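Local atomic coordinates of beta-galactosidase/beta-glucuronidase (Faecalibacterium prausnitzii L2-6, PDB entry 6MVF), a protein that binds flavin mononucleotide and, as a glycoside hydrolase of family 2, acts as a beta-glucuronidase, with beta-galactosidase activity only probable. Residues 563-569 with 582-587. Sequence-based numbering, arbitrary orientation.
Sequences TRKDSFY and HIAGRR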
ATOM      1  N   THR A 563     -15.996  19.011 -12.997  1.00 35.55           N
ATOM      2  CA  THR A 563     -15.894  20.318 -13.639  1.00 28.78           C
ATOM      3  C   THR A 563     -16.286  21.412 -12.657  1.00 25.76           C
ATOM      4  O   THR A 563     -17.442  21.495 -12.228  1.00 29.71           O
ATOM      5  CB  THR A 563     -16.753  20.387 -14.910  1.00 28.37           C
ATOM      6  OG1 THR A 563     -16.346  19.362 -15.814  1.00 34.49           O
ATOM      7  CG2 THR A 563     -16.575  21.712 -15.619  1.00 27.75           C
ATOM      8  N   ARG A 564     -15.317  22.254 -12.324  1.00 25.81           N
ATOM      9  CA  ARG A 564     -15.535  23.434 -11.512  1.00 20.93           C
ATOM     10  C   ARG A 564     -16.085  24.550 -12.387  1.00 31.41           C
ATOM     11  O   ARG A 564     -15.439  24.966 -13.364  1.00 31.61           O
ATOM     12  CB  ARG A 564     -14.226  23.853 -10.862  1.00 28.18           C
ATOM     13  CG  ARG A 564     -13.688  22.837  -9.871  1.00 29.06           C
ATOM     14  CD  ARG A 564     -12.172  22.927  -9.766  1.00 32.64           C
ATOM     15  NE  ARG A 564     -11.650  22.047  -8.728  1.00 31.82           N
ATOM     16  CZ  ARG A 564     -11.587  20.721  -8.843  1.00 46.45           C
ATOM     17  NH1 ARG A 564     -12.009  20.126  -9.962  1.00 39.21           N
ATOM     18  NH2 ARG A 564     -11.117  19.987  -7.832  1.00 44.24           N
ATOM     19  N   LYS A 565     -17.278  25.035 -12.046  1.00 24.68           N
ATOM     20  CA  LYS A 565     -17.839  26.131 -12.806  1.00 25.29           C
ATOM     21  C   LYS A 565     -17.096  27.420 -12.470  1.00 29.92           C
ATOM     22  O   LYS A 565     -16.292  27.483 -11.538  1.00 28.84           O
ATOM     23  CB  LYS A 565     -19.330  26.254 -12.527  1.00 28.71           C
ATOM     24  CG  LYS A 565     -20.102  24.992 -12.820  1.00 24.25           C
ATOM     25  CD  LYS A 565     -21.545  25.175 -12.458  1.00 23.63           C
ATOM     26  CE  LYS A 565     -22.249  23.856 -12.450  1.00 26.36           C
ATOM     27  NZ  LYS A 565     -23.616  24.048 -11.893  1.00 30.25           N
ATOM     28  N   ASP A 566     -17.357  28.466 -13.252  1.00 32.93           N
ATOM     29  CA  ASP A 566     -16.655  29.723 -13.010  1.00 33.73           C
ATOM     30  C   ASP A 566     -17.026  30.309 -11.647  1.00 31.49           C
ATOM     31  O   ASP A 566     -16.217  31.014 -11.034  1.00 31.65           O
ATOM     32  CB  ASP A 566     -16.936  30.713 -14.150  1.00 33.93           C
ATOM     33  CG  ASP A 566     -16.138  30.388 -15.449  1.00 36.32           C
ATOM     34  OD1 ASP A 566     -15.195  29.541 -15.445  1.00 31.23           O
ATOM     35  OD2 ASP A 566     -16.471  31.002 -16.491  1.00 32.81           O
ATOM     36  N   SER A 567     -18.228  29.996 -11.147  1.00 32.05           N
ATOM     37  CA  SER A 567     -18.637  30.433  -9.813  1.00 32.34           C
ATOM     38  C   SER A 567     -17.729  29.876  -8.739  1.00 31.60           C
ATOM     39  O   SER A 567     -17.551  30.511  -7.693  1.00 29.72           O
ATOM     40  CB  SER A 567     -20.073  29.991  -9.517  1.00 30.64           C
ATOM     41  OG  SER A 567     -20.999  30.784 -10.218  1.00 40.09           O
ATOM     42  N   PHE A 568     -17.210  28.663  -8.952  1.00 27.70           N
ATOM     43  CA  PHE A 568     -16.288  28.060  -8.003  1.00 22.94           C
ATOM     44  C   PHE A 568     -15.078  28.961  -7.768  1.00 27.02           C
ATOM     45  O   PHE A 568     -14.678  29.191  -6.622  1.00 25.31           O
ATOM     46  CB  PHE A 568     -15.883  26.689  -8.528  1.00 29.16           C
ATOM     47  CG  PHE A 568     -14.736  26.056  -7.800  1.00 30.32           C
ATOM     48  CD1 PHE A 568     -13.414  26.388  -8.125  1.00 24.96           C
ATOM     49  CD2 PHE A 568     -14.974  25.089  -6.824  1.00 24.39           C
ATOM     50  CE1 PHE A 568     -12.369  25.796  -7.456  1.00 30.55           C
ATOM     51  CE2 PHE A 568     -13.928  24.479  -6.162  1.00 25.11           C
ATOM     52  CZ  PHE A 568     -12.627  24.829  -6.468  1.00 25.65           C
ATOM     53  N   TYR A 569     -14.501  29.507  -8.843  1.00 28.73           N
ATOM     54  CA  TYR A 569     -13.280  30.299  -8.744  1.00 23.01           C
ATOM     55  C   TYR A 569     -13.524  31.698  -8.200  1.00 27.48           C
ATOM     56  O   TYR A 569     -12.586  32.315  -7.687  1.00 25.99           O
ATOM     57  CB  TYR A 569     -12.589  30.370 -10.114  1.00 30.08           C
ATOM     58  CG  TYR A 569     -12.095  29.015 -10.582  1.00 29.42           C
ATOM     59  CD1 TYR A 569     -10.867  28.507 -10.144  1.00 31.21           C
ATOM     60  CD2 TYR A 569     -12.866  28.227 -11.429  1.00 27.54           C
ATOM     61  CE1 TYR A 569     -10.412  27.256 -10.560  1.00 27.64           C
ATOM     62  CE2 TYR A 569     -12.426  26.961 -11.847  1.00 29.11           C
ATOM     63  CZ  TYR A 569     -11.204  26.490 -11.407  1.00 31.37           C
ATOM     64  OH  TYR A 569     -10.776  25.257 -11.807  1.00 38.35           O
ATOM     65  N   HIS A 582      -7.488  32.789 -12.323  1.00 28.17           N
ATOM     66  CA  HIS A 582      -8.420  32.023 -13.148  1.00 29.32           C
ATOM     67  C   HIS A 582      -9.100  32.935 -14.151  1.00 29.60           C
ATOM     68  O   HIS A 582      -9.735  33.927 -13.764  1.00 26.71           O
ATOM     69  CB  HIS A 582      -9.478  31.324 -12.298  1.00 29.20           C
ATOM     70  CG  HIS A 582     -10.417  30.473 -13.094  1.00 35.20           C
ATOM     71  ND1 HIS A 582     -11.621  30.943 -13.580  1.00 37.97           N
ATOM     72  CD2 HIS A 582     -10.328  29.182 -13.490  1.00 30.34           C
ATOM     73  CE1 HIS A 582     -12.235  29.977 -14.236  1.00 31.98           C
ATOM     74  NE2 HIS A 582     -11.474  28.896 -14.191  1.00 32.46           N
ATOM     75  N   ILE A 583      -8.969  32.591 -15.430  1.00 26.84           N
ATOM     76  CA  ILE A 583      -9.688  33.268 -16.500  1.00 26.08           C
ATOM     77  C   ILE A 583     -11.041  32.590 -16.686  1.00 32.10           C
ATOM     78  O   ILE A 583     -11.118  31.395 -17.005  1.00 28.53           O
ATOM     79  CB  ILE A 583      -8.889  33.274 -17.811  1.00 29.07           C
ATOM     80  CG1 ILE A 583      -7.515  33.932 -17.605  1.00 23.36           C
ATOM     81  CG2 ILE A 583      -9.687  34.036 -18.868  1.00 22.57           C
ATOM     82  CD1 ILE A 583      -6.532  33.678 -18.720  1.00 22.49           C
ATOM     83  N   ALA A 584     -12.108  33.359 -16.472  1.00 28.62           N
ATOM     84  CA  ALA A 584     -13.472  32.889 -16.622  1.00 27.08           C
ATOM     85  C   ALA A 584     -13.851  32.781 -18.098  1.00 36.47           C
ATOM     86  O   ALA A 584     -13.238  33.402 -18.975  1.00 36.21           O
ATOM     87  CB  ALA A 584     -14.435  33.831 -15.908  1.00 24.79           C
ATOM     88  N   GLY A 585     -14.868  31.962 -18.366  1.00 36.91           N
ATOM     89  CA  GLY A 585     -15.478  31.898 -19.676  1.00 31.19           C
ATOM     90  C   GLY A 585     -14.815  30.993 -20.690  1.00 37.21           C
ATOM     91  O   GLY A 585     -15.074  31.159 -21.889  1.00 30.04           O
ATOM     92  N   ARG A 586     -13.996  30.021 -20.256  1.00 30.97           N
ATOM     93  CA  ARG A 586     -13.330  29.138 -21.212  1.00 30.01           C
ATOM     94  C   ARG A 586     -14.340  28.352 -22.065  1.00 32.56           C
ATOM     95  O   ARG A 586     -14.052  28.037 -23.229  1.00 26.70           O
ATOM     96  CB  ARG A 586     -12.384  28.178 -20.483  1.00 26.25           C
ATOM     97  CG  ARG A 586     -13.146  27.075 -19.805  1.00 34.82           C
ATOM     98  CD  ARG A 586     -12.310  26.072 -19.081  1.00 33.25           C
ATOM     99  NE  ARG A 586     -11.499  26.623 -18.009  1.00 28.73           N
ATOM    100  CZ  ARG A 586     -10.793  25.858 -17.185  1.00 32.54           C
ATOM    101  NH1 ARG A 586     -10.834  24.537 -17.331  1.00 27.11           N
ATOM    102  NH2 ARG A 586     -10.042  26.397 -16.234  1.00 28.08           N
ATOM    103  N   ARG A 587     -15.521  28.030 -21.511  1.00 25.34           N
ATOM    104  CA  ARG A 587     -16.565  27.350 -22.267  1.00 28.39           C
ATOM    105  C   ARG A 587     -17.350  28.304 -23.162  1.00 34.69           C
ATOM    106  O   ARG A 587     -18.052  27.844 -24.071  1.00 33.78           O
ATOM    107  CB  ARG A 587     -17.500  26.588 -21.321  1.00 25.99           C
ATOM    108  CG  ARG A 587     -16.831  25.355 -20.720  1.00 24.21           C
ATOM    109  CD  ARG A 587     -17.547  24.780 -19.499  1.00 27.13           C
ATOM    110  NE  ARG A 587     -17.356  25.587 -18.304  1.00 25.92           N
ATOM    111  CZ  ARG A 587     -16.339  25.476 -17.452  1.00 27.79           C
ATOM    112  NH1 ARG A 587     -15.378  24.568 -17.637  1.00 34.68           N
ATOM    113  NH2 ARG A 587     -16.282  26.288 -16.409  1.00 23.68           N
TER
HETATM  114  O   HOH W   1     -13.063  29.342 -17.597  1.00 26.34           O
HETATM  115  O   HOH W   2     -16.830  29.051 -19.011  1.00 33.20           O
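His-582, whose CG lies anti to the backbone N (chi1 -177°), and Tyr-569, whose CG lies anti to its own carbonyl carbon, send their rings face to face across the contact. The result is an offset stack, nearly parallel at 8°, in which His-582 CD2 sits over the centre of the phenol ring; the other face of that ring receives Phe-568 CD1. Tyr-569 CB adds a CH-pi contact over the imidazole.

At the edge of the same imidazole, near its plane, His-582 CE1 lies 3.2 Å from Asp-566 OD1, with the carboxylate turned steeply to the ring. The two carboxylate oxygens divide their work. Asp-566 OD2 accepts a hydrogen bond from Gly-585 N at 2.6 Å, on its syn side and 30° out of plane. Asp-566 OD1 forms a salt bridge of 3.6 Å with Arg-587 NH2. Each oxygen also accepts a hydrogen bond from a water: the one on OD1 reaches Ile-583 O, Arg-586 N and Arg-586 NE, the one on OD2 Arg-587 N.

Arg-587 lays one guanidinium face against Thr-563 CG2 and gives Arg-564 O a weak bond from NH2. The stronger partner of NH2 is Glu-507, which also accepts a hydrogen bond from Asp-566 N. This joins the segment carrying helix 566-575, late in the TIM-barrel region, to the turn after strand 581-583, an outermost strand within this chain of a three-stranded antiparallel sheet. A buried carboxylate paired with an arginine and supplied with hydrogen bonds by a peptide N-H and two waters probably stays ionised, and it ties the helix segment to the turn.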